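Local atomic coordinates of thiamine pyrophosphokinase (PDB entry 2G9Z), a protein that catalyses the transfer of a pyrophosphate group from ATP to thiamine, giving thiamine pyrophosphate, and here holds an imidodiphosphate analogue of that product with magnesium. Residues A[121-126]-A[143-148]; A[159-164]-A[185-190]. One frame throughout, in Å; residues are numbered along the deposited sequence.

Interaction 1. Residues A[121-126]-A[143-148]. With MG (magnesium ion), chain D; MG (magnesium ion), chain C; VNP (3-[(4-amino-2-methylpyrimidin-5-yl)methyl]-5-(2-{[hydroxy(phosphonoamino)phosphoryl]oxy}ethyl)-4-methyl-1,3-thiazol-3-I um), chain H.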
loop_
_atom_site.group_PDB
_atom_site.type_symbol
_atom_site.label_atom_id
_atom_site.label_comp_id
_atom_site.label_asym_id
_atom_site.label_seq_id
_atom_site.Cartn_x
_atom_site.Cartn_y
_atom_site.Cartn_z
ATOM N N ASP A 121 -12.067 8.571 -23.265
ATOM C CA ASP A 121 -12.307 7.710 -24.413
ATOM C C ASP A 121 -13.164 6.511 -24.025
ATOM O O ASP A 121 -14.091 6.142 -24.747
ATOM C CB ASP A 121 -10.976 7.237 -24.989
ATOM C CG ASP A 121 -10.193 8.362 -25.627
ATOM O OD1 ASP A 121 -10.411 8.625 -26.827
ATOM O OD2 ASP A 121 -9.375 8.996 -24.923
ATOM N N TYR A 122 -12.854 5.909 -22.879
ATOM C CA TYR A 122 -13.590 4.744 -22.398
ATOM C C TYR A 122 -13.896 4.845 -20.907
ATOM O O TYR A 122 -13.124 5.419 -20.141
ATOM C CB TYR A 122 -12.770 3.462 -22.605
ATOM C CG TYR A 122 -12.397 3.116 -24.028
ATOM C CD1 TYR A 122 -13.210 2.284 -24.805
ATOM C CD2 TYR A 122 -11.206 3.576 -24.584
ATOM C CE1 TYR A 122 -12.838 1.915 -26.097
ATOM C CE2 TYR A 122 -10.825 3.219 -25.878
ATOM C CZ TYR A 122 -11.645 2.388 -26.625
ATOM O OH TYR A 122 -11.260 2.029 -27.893
ATOM N N ILE A 123 -15.029 4.279 -20.511
ATOM C CA ILE A 123 -15.432 4.215 -19.110
ATOM C C ILE A 123 -15.818 2.751 -18.956
ATOM O O ILE A 123 -16.769 2.298 -19.592
ATOM C CB ILE A 123 -16.656 5.093 -18.807
ATOM C CG1 ILE A 123 -16.294 6.572 -18.964
ATOM C CG2 ILE A 123 -17.148 4.810 -17.392
ATOM C CD1 ILE A 123 -17.456 7.516 -18.704
ATOM N N VAL A 124 -15.074 2.004 -18.142
ATOM C CA VAL A 124 -15.359 0.583 -17.979
ATOM C C VAL A 124 -15.420 0.066 -16.543
ATOM O O VAL A 124 -14.915 0.702 -15.620
ATOM C CB VAL A 124 -14.339 -0.279 -18.798
ATOM C CG1 VAL A 124 -13.411 0.626 -19.606
ATOM C CG2 VAL A 124 -13.551 -1.203 -17.895
ATOM N N GLY A 125 -16.050 -1.094 -16.375
ATOM C CA GLY A 125 -16.168 -1.704 -15.060
ATOM C C GLY A 125 -17.560 -2.253 -14.822
ATOM O O GLY A 125 -18.373 -2.308 -15.747
ATOM N N ASP A 126 -17.846 -2.670 -13.592
ATOM C CA ASP A 126 -19.172 -3.198 -13.287
ATOM C C ASP A 126 -20.163 -2.086 -12.953
ATOM O O ASP A 126 -21.351 -2.335 -12.767
ATOM C CB ASP A 126 -19.104 -4.207 -12.141
ATOM C CG ASP A 126 -18.368 -3.669 -10.941
ATOM O OD1 ASP A 126 -18.001 -2.480 -10.956
ATOM O OD2 ASP A 126 -18.161 -4.444 -9.991
ATOM N N SER A 143 -18.212 9.292 -24.573
ATOM C CA SER A 143 -17.380 8.292 -23.913
ATOM C C SER A 143 -17.879 6.901 -24.284
ATOM O O SER A 143 -19.081 6.653 -24.276
ATOM C CB SER A 143 -17.441 8.464 -22.392
ATOM O OG SER A 143 -16.851 9.687 -21.984
ATOM N N LYS A 144 -16.956 6.004 -24.618
ATOM C CA LYS A 144 -17.313 4.634 -24.965
ATOM C C LYS A 144 -17.523 3.863 -23.669
ATOM O O LYS A 144 -16.584 3.676 -22.890
ATOM C CB LYS A 144 -16.200 3.977 -25.783
ATOM C CG LYS A 144 -15.880 4.708 -27.079
ATOM C CD LYS A 144 -14.768 4.015 -27.846
ATOM C CE LYS A 144 -14.454 4.749 -29.138
ATOM N NZ LYS A 144 -13.403 4.048 -29.922
ATOM N N ILE A 145 -18.755 3.415 -23.452
ATOM C CA ILE A 145 -19.121 2.683 -22.250
ATOM C C ILE A 145 -18.990 1.172 -22.382
ATOM O O ILE A 145 -19.593 0.561 -23.262
ATOM C CB ILE A 145 -20.575 2.982 -21.851
ATOM C CG1 ILE A 145 -20.791 4.493 -21.753
ATOM C CG2 ILE A 145 -20.912 2.275 -20.540
ATOM C CD1 ILE A 145 -19.842 5.198 -20.808
ATOM N N ILE A 146 -18.213 0.566 -21.492
ATOM C CA ILE A 146 -18.041 -0.877 -21.515
ATOM C C ILE A 146 -18.364 -1.453 -20.144
ATOM O O ILE A 146 -17.508 -1.496 -19.264
ATOM C CB ILE A 146 -16.601 -1.272 -21.901
ATOM C CG1 ILE A 146 -16.230 -0.644 -23.247
ATOM C CG2 ILE A 146 -16.485 -2.785 -21.984
ATOM C CD1 ILE A 146 -14.813 -0.962 -23.701
ATOM N N ARG A 147 -19.606 -1.885 -19.962
ATOM C CA ARG A 147 -20.024 -2.465 -18.696
ATOM C C ARG A 147 -19.646 -3.939 -18.627
ATOM O O ARG A 147 -19.881 -4.700 -19.567
ATOM C CB ARG A 147 -21.536 -2.305 -18.505
ATOM C CG ARG A 147 -22.033 -2.789 -17.146
ATOM C CD ARG A 147 -23.360 -2.136 -16.767
ATOM N NE ARG A 147 -23.743 -2.448 -15.389
ATOM C CZ ARG A 147 -24.581 -1.716 -14.659
ATOM N NH1 ARG A 147 -25.132 -0.622 -15.170
ATOM N NH2 ARG A 147 -24.862 -2.075 -13.414
ATOM N N GLN A 148 -19.044 -4.335 -17.512
ATOM C CA GLN A 148 -18.630 -5.718 -17.304
ATOM C C GLN A 148 -19.020 -6.115 -15.888
ATOM O O GLN A 148 -18.440 -5.625 -14.917
ATOM C CB GLN A 148 -17.118 -5.843 -17.489
ATOM C CG GLN A 148 -16.627 -5.475 -18.876
ATOM C CD GLN A 148 -16.939 -6.547 -19.911
ATOM O OE1 GLN A 148 -18.049 -6.613 -20.452
ATOM N NE2 GLN A 148 -15.964 -7.402 -20.177
HETATM MG MG MG D . -17.568 -3.809 -7.933
HETATM MG MG MG C . -16.858 -0.961 -9.747
HETATM O O2G VNP H . -16.575 -3.988 -6.112
HETATM P PG VNP H . -15.327 -3.086 -5.653
HETATM O O3G VNP H . -14.846 -3.492 -4.313
HETATM O O1G VNP H . -15.851 -1.564 -5.665
HETATM N N3B VNP H . -14.166 -3.207 -6.784
HETATM P PB VNP H . -14.732 -3.458 -8.284
HETATM O O2B VNP H . -13.602 -3.392 -9.236
HETATM O O1B VNP H . -15.866 -2.533 -8.506
HETATM O O1 VNP H . -15.311 -4.962 -8.243
HETATM C C7 VNP H . -14.520 -6.122 -7.961
HETATM C C12 VNP H . -15.196 -7.288 -8.687
HETATM C C11 VNP H . -14.599 -8.680 -8.463
HETATM C C10 VNP H . -14.984 -9.388 -7.162
HETATM C CM4 VNP H . -16.330 -9.169 -6.466
HETATM S S1 VNP H . -12.783 -8.834 -8.392
HETATM C C9 VNP H . -12.854 -10.185 -7.284
HETATM N N5 VNP H . -14.040 -10.198 -6.673
HETATM C C7A VNP H . -14.292 -10.986 -5.456
HETATM C C5A VNP H . -13.417 -12.238 -5.343
HETATM C C6A VNP H . -12.530 -12.275 -4.275
HETATM N N1A VNP H . -11.813 -13.356 -4.024
HETATM C C2A VNP H . -11.919 -14.446 -4.794
HETATM C CM2 VNP H . -11.100 -15.694 -4.458
HETATM N N3A VNP H . -12.754 -14.454 -5.844
HETATM C C4A VNP H . -13.502 -13.380 -6.136
HETATM N N4A VNP H . -14.307 -13.421 -7.192
HETATM O O HOH W 1 -11.428 6.424 -28.610
HETATM O O HOH W 2 -22.270 -4.557 -13.773
HETATM O O HOH W 3 -15.843 0.286 -8.013
#
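Strands 122-125 and 144-147 run parallel, 7° apart with axes 4.7 Å from each other, and are joined through helix 132-139 as a beta-alpha-beta unit at the edge of the catalytic-domain sheet. Asp121, Ile123 and Gly125 pair by backbone hydrogen bonds with Lys144, Ile146 and Gln148, leaving Tyr122 and Val124 to bond strand 86-90 and Asp91 just after it. Tyr122, Val124, Lys144 and Ile146 share one face. There the extended Lys144 chain lies beside the phenol, its CD 3.3 Å from Tyr122 CE1; beyond it, NZ forms a salt bridge with Glu174, while the Tyr122 hydroxyl bonds His166 and Trp176. Ile146 CD1 reaches Tyr122 CD1 at 3.8 Å, and helices 155-170 and 185-195 pack over this face. On the other face Ile145 bends its CD1 back to Ile123 CB, also 3.8 Å away. At Gly125 the backbone adopts phi 137°, where a beta carbon would press on the Val124 carbonyl oxygen. Next in the chain, Asp126 follows the strand, and its carboxylate bridges two magnesium ions: OD2 binds one at 2.2 Å, OD1 the other, and both ions share VNP O1B. Asp91, Asp128 and Asp155 also bind magnesium here. At the backbone of Asp126, one water donates to O at 2.6 Å and accepts from Arg147 NE at 3.0 Å, in the guanidinium plane.

Interaction 2. Residues A[159-164]-A[185-190]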
loop_
_atom_site.group_PDB
_atom_site.type_symbol
_atom_site.label_atom_id
_atom_site.label_comp_id
_atom_site.label_asym_id
_atom_site.label_seq_id
_atom_site.Cartn_x
_atom_site.Cartn_y
_atom_site.Cartn_z
ATOM N N SER A 159 -10.237 -2.500 -17.186
ATOM C CA SER A 159 -9.771 -1.309 -17.894
ATOM C C SER A 159 -8.487 -1.585 -18.671
ATOM O O SER A 159 -8.326 -1.123 -19.805
ATOM C CB SER A 159 -9.535 -0.147 -16.914
ATOM O OG SER A 159 -10.758 0.321 -16.375
ATOM N N ILE A 160 -7.563 -2.317 -18.052
ATOM C CA ILE A 160 -6.308 -2.653 -18.712
ATOM C C ILE A 160 -6.611 -3.460 -19.975
ATOM O O ILE A 160 -6.042 -3.214 -21.036
ATOM C CB ILE A 160 -5.382 -3.485 -17.785
ATOM C CG1 ILE A 160 -4.862 -2.609 -16.641
ATOM C CG2 ILE A 160 -4.219 -4.066 -18.591
ATOM C CD1 ILE A 160 -3.978 -1.448 -17.093
ATOM N N HIS A 161 -7.511 -4.427 -19.852
ATOM C CA HIS A 161 -7.897 -5.254 -20.990
ATOM C C HIS A 161 -8.477 -4.379 -22.093
ATOM O O HIS A 161 -8.208 -4.592 -23.278
ATOM C CB HIS A 161 -8.923 -6.298 -20.554
ATOM C CG HIS A 161 -8.311 -7.521 -19.948
ATOM N ND1 HIS A 161 -9.005 -8.362 -19.106
ATOM C CD2 HIS A 161 -7.071 -8.051 -20.074
ATOM C CE1 HIS A 161 -8.219 -9.357 -18.737
ATOM N NE2 HIS A 161 -7.040 -9.193 -19.311
ATOM N N CYS A 162 -9.280 -3.398 -21.699
ATOM C CA CYS A 162 -9.873 -2.482 -22.659
ATOM C C CYS A 162 -8.760 -1.712 -23.369
ATOM O O CYS A 162 -8.820 -1.489 -24.579
ATOM C CB CYS A 162 -10.809 -1.503 -21.946
ATOM S SG CYS A 162 -11.318 -0.097 -22.951
ATOM N N ILE A 163 -7.747 -1.309 -22.609
ATOM C CA ILE A 163 -6.619 -0.566 -23.164
ATOM C C ILE A 163 -5.838 -1.430 -24.149
ATOM O O ILE A 163 -5.480 -0.983 -25.242
ATOM C CB ILE A 163 -5.667 -0.085 -22.038
ATOM C CG1 ILE A 163 -6.331 1.057 -21.264
ATOM C CG2 ILE A 163 -4.320 0.352 -22.627
ATOM C CD1 ILE A 163 -5.648 1.419 -19.960
ATOM N N GLN A 164 -5.569 -2.667 -23.752
ATOM C CA GLN A 164 -4.835 -3.587 -24.605
ATOM C C GLN A 164 -5.630 -3.898 -25.865
ATOM O O GLN A 164 -5.077 -3.928 -26.968
ATOM C CB GLN A 164 -4.526 -4.875 -23.845
ATOM C CG GLN A 164 -3.439 -4.707 -22.797
ATOM C CD GLN A 164 -3.108 -5.999 -22.093
ATOM O OE1 GLN A 164 -3.910 -6.521 -21.318
ATOM N NE2 GLN A 164 -1.925 -6.534 -22.368
ATOM N N GLY A 185 -16.708 -10.107 -21.375
ATOM C CA GLY A 185 -16.371 -10.049 -22.787
ATOM C C GLY A 185 -14.957 -9.562 -23.045
ATOM O O GLY A 185 -14.262 -10.095 -23.912
ATOM N N LEU A 186 -14.521 -8.550 -22.302
ATOM C CA LEU A 186 -13.170 -8.023 -22.475
ATOM C C LEU A 186 -12.136 -9.106 -22.194
ATOM O O LEU A 186 -11.185 -9.289 -22.961
ATOM C CB LEU A 186 -12.920 -6.834 -21.539
ATOM C CG LEU A 186 -13.729 -5.556 -21.770
ATOM C CD1 LEU A 186 -13.351 -4.525 -20.704
ATOM C CD2 LEU A 186 -13.457 -5.009 -23.171
ATOM N N ALA A 187 -12.328 -9.820 -21.089
ATOM C CA ALA A 187 -11.416 -10.887 -20.692
ATOM C C ALA A 187 -11.419 -11.989 -21.743
ATOM O O ALA A 187 -10.363 -12.474 -22.151
ATOM C CB ALA A 187 -11.829 -11.452 -19.341
ATOM N N LYS A 188 -12.612 -12.381 -22.178
ATOM C CA LYS A 188 -12.739 -13.420 -23.191
ATOM C C LYS A 188 -12.061 -12.963 -24.473
ATOM O O LYS A 188 -11.174 -13.639 -24.983
ATOM C CB LYS A 188 -14.213 -13.726 -23.471
ATOM C CG LYS A 188 -14.942 -14.392 -22.316
ATOM C CD LYS A 188 -16.406 -14.634 -22.652
ATOM C CE LYS A 188 -17.121 -15.339 -21.509
ATOM N NZ LYS A 188 -18.543 -15.625 -21.834
ATOM N N LEU A 189 -12.471 -11.803 -24.975
ATOM C CA LEU A 189 -11.916 -11.256 -26.207
ATOM C C LEU A 189 -10.390 -11.230 -26.195
ATOM O O LEU A 189 -9.756 -11.679 -27.150
ATOM C CB LEU A 189 -12.449 -9.840 -26.450
ATOM C CG LEU A 189 -12.575 -9.366 -27.901
ATOM C CD1 LEU A 189 -12.944 -7.891 -27.923
ATOM C CD2 LEU A 189 -11.279 -9.583 -28.646
ATOM N N TRP A 190 -9.796 -10.707 -25.128
ATOM C CA TRP A 190 -8.341 -10.641 -25.052
ATOM C C TRP A 190 -7.764 -12.046 -25.157
ATOM O O TRP A 190 -6.746 -12.260 -25.813
ATOM C CB TRP A 190 -7.897 -9.989 -23.739
ATOM C CG TRP A 190 -6.409 -9.773 -23.634
ATOM C CD1 TRP A 190 -5.589 -10.206 -22.631
ATOM C CD2 TRP A 190 -5.572 -9.048 -24.551
ATOM N NE1 TRP A 190 -4.296 -9.796 -22.864
ATOM C CE2 TRP A 190 -4.257 -9.084 -24.033
ATOM C CE3 TRP A 190 -5.806 -8.370 -25.757
ATOM C CZ2 TRP A 190 -3.175 -8.468 -24.680
ATOM C CZ3 TRP A 190 -4.729 -7.755 -26.401
ATOM C CH2 TRP A 190 -3.431 -7.810 -25.859
#
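The Trp190 indole carries the Gln164 side chain across one face: Gln164 CB sits 3.8 Å from the centroid of the six-membered ring, a CH-pi contact, and Gln164 OE1 lies over one face toward the rim, near Trp190 NE1 at 3.6 Å. The amide plane is tilted 42° from the indole, with Gln164 NE2 3.3 Å from Trp190 CZ2. The extended chi2 of Gln164 (-178°) carries its CD to the CZ2-CE2 side of the indole, 3.6 Å from Trp190 CZ2. His161 meets the pyrrole end, where its CD2 comes to 3.7 Å from Trp190 CD1; the two side chains cross at about a right angle, with the imidazole and pyrrole centroids 5.0 Å apart. Over one face of the imidazole lies Trp190 CB, and the His161 ring also approaches Ala187 CA through ND1. Farther down the interface Leu186 CB touches His161 CB, and Leu186 CD1 reaches Cys162 CB at 4.1 Å. The contact joins two helices of the catalytic domain, 155-170 and 185-195, whose segment axes cross at 45° and approach to 9.1 Å. Leu165 and Gln168 extend the patch around Trp190, and Ala187 touches Tyr153 of the ligand pocket. No hydrogen bond spans the two segments: the indole NE1 is instead bonded to Tyr234 OH, outside them. With the Gln164 amide tilted over the indole and its OE1 and NE2 near ring atoms, cohesion therefore rests on van der Waals and CH-pi contact.

Overall arrangement
From the N terminus, strand 122-125 comes first; its C-terminal end leads through the metal-binding loop and helix 132-139 to strand 144-147, where interaction 1 closes a loop of 16 residues. The chain then passes the ligand-pocket residues 151-155 into helix 155-170, and after 20 residues beyond 159-164 interaction 2 brings helix 185-195 back against it. The two contacts are in series, neither nested nor crossing, with centres 11 Å apart. They meet where helix 155-170 lies on the sheet: Cys162 SG is 3.6 Å from Tyr122 CG, and Ser159 OG is 3.5 Å from Val124 CG2. Together they tie the sheet edge beside the magnesium site to a two-helix layer.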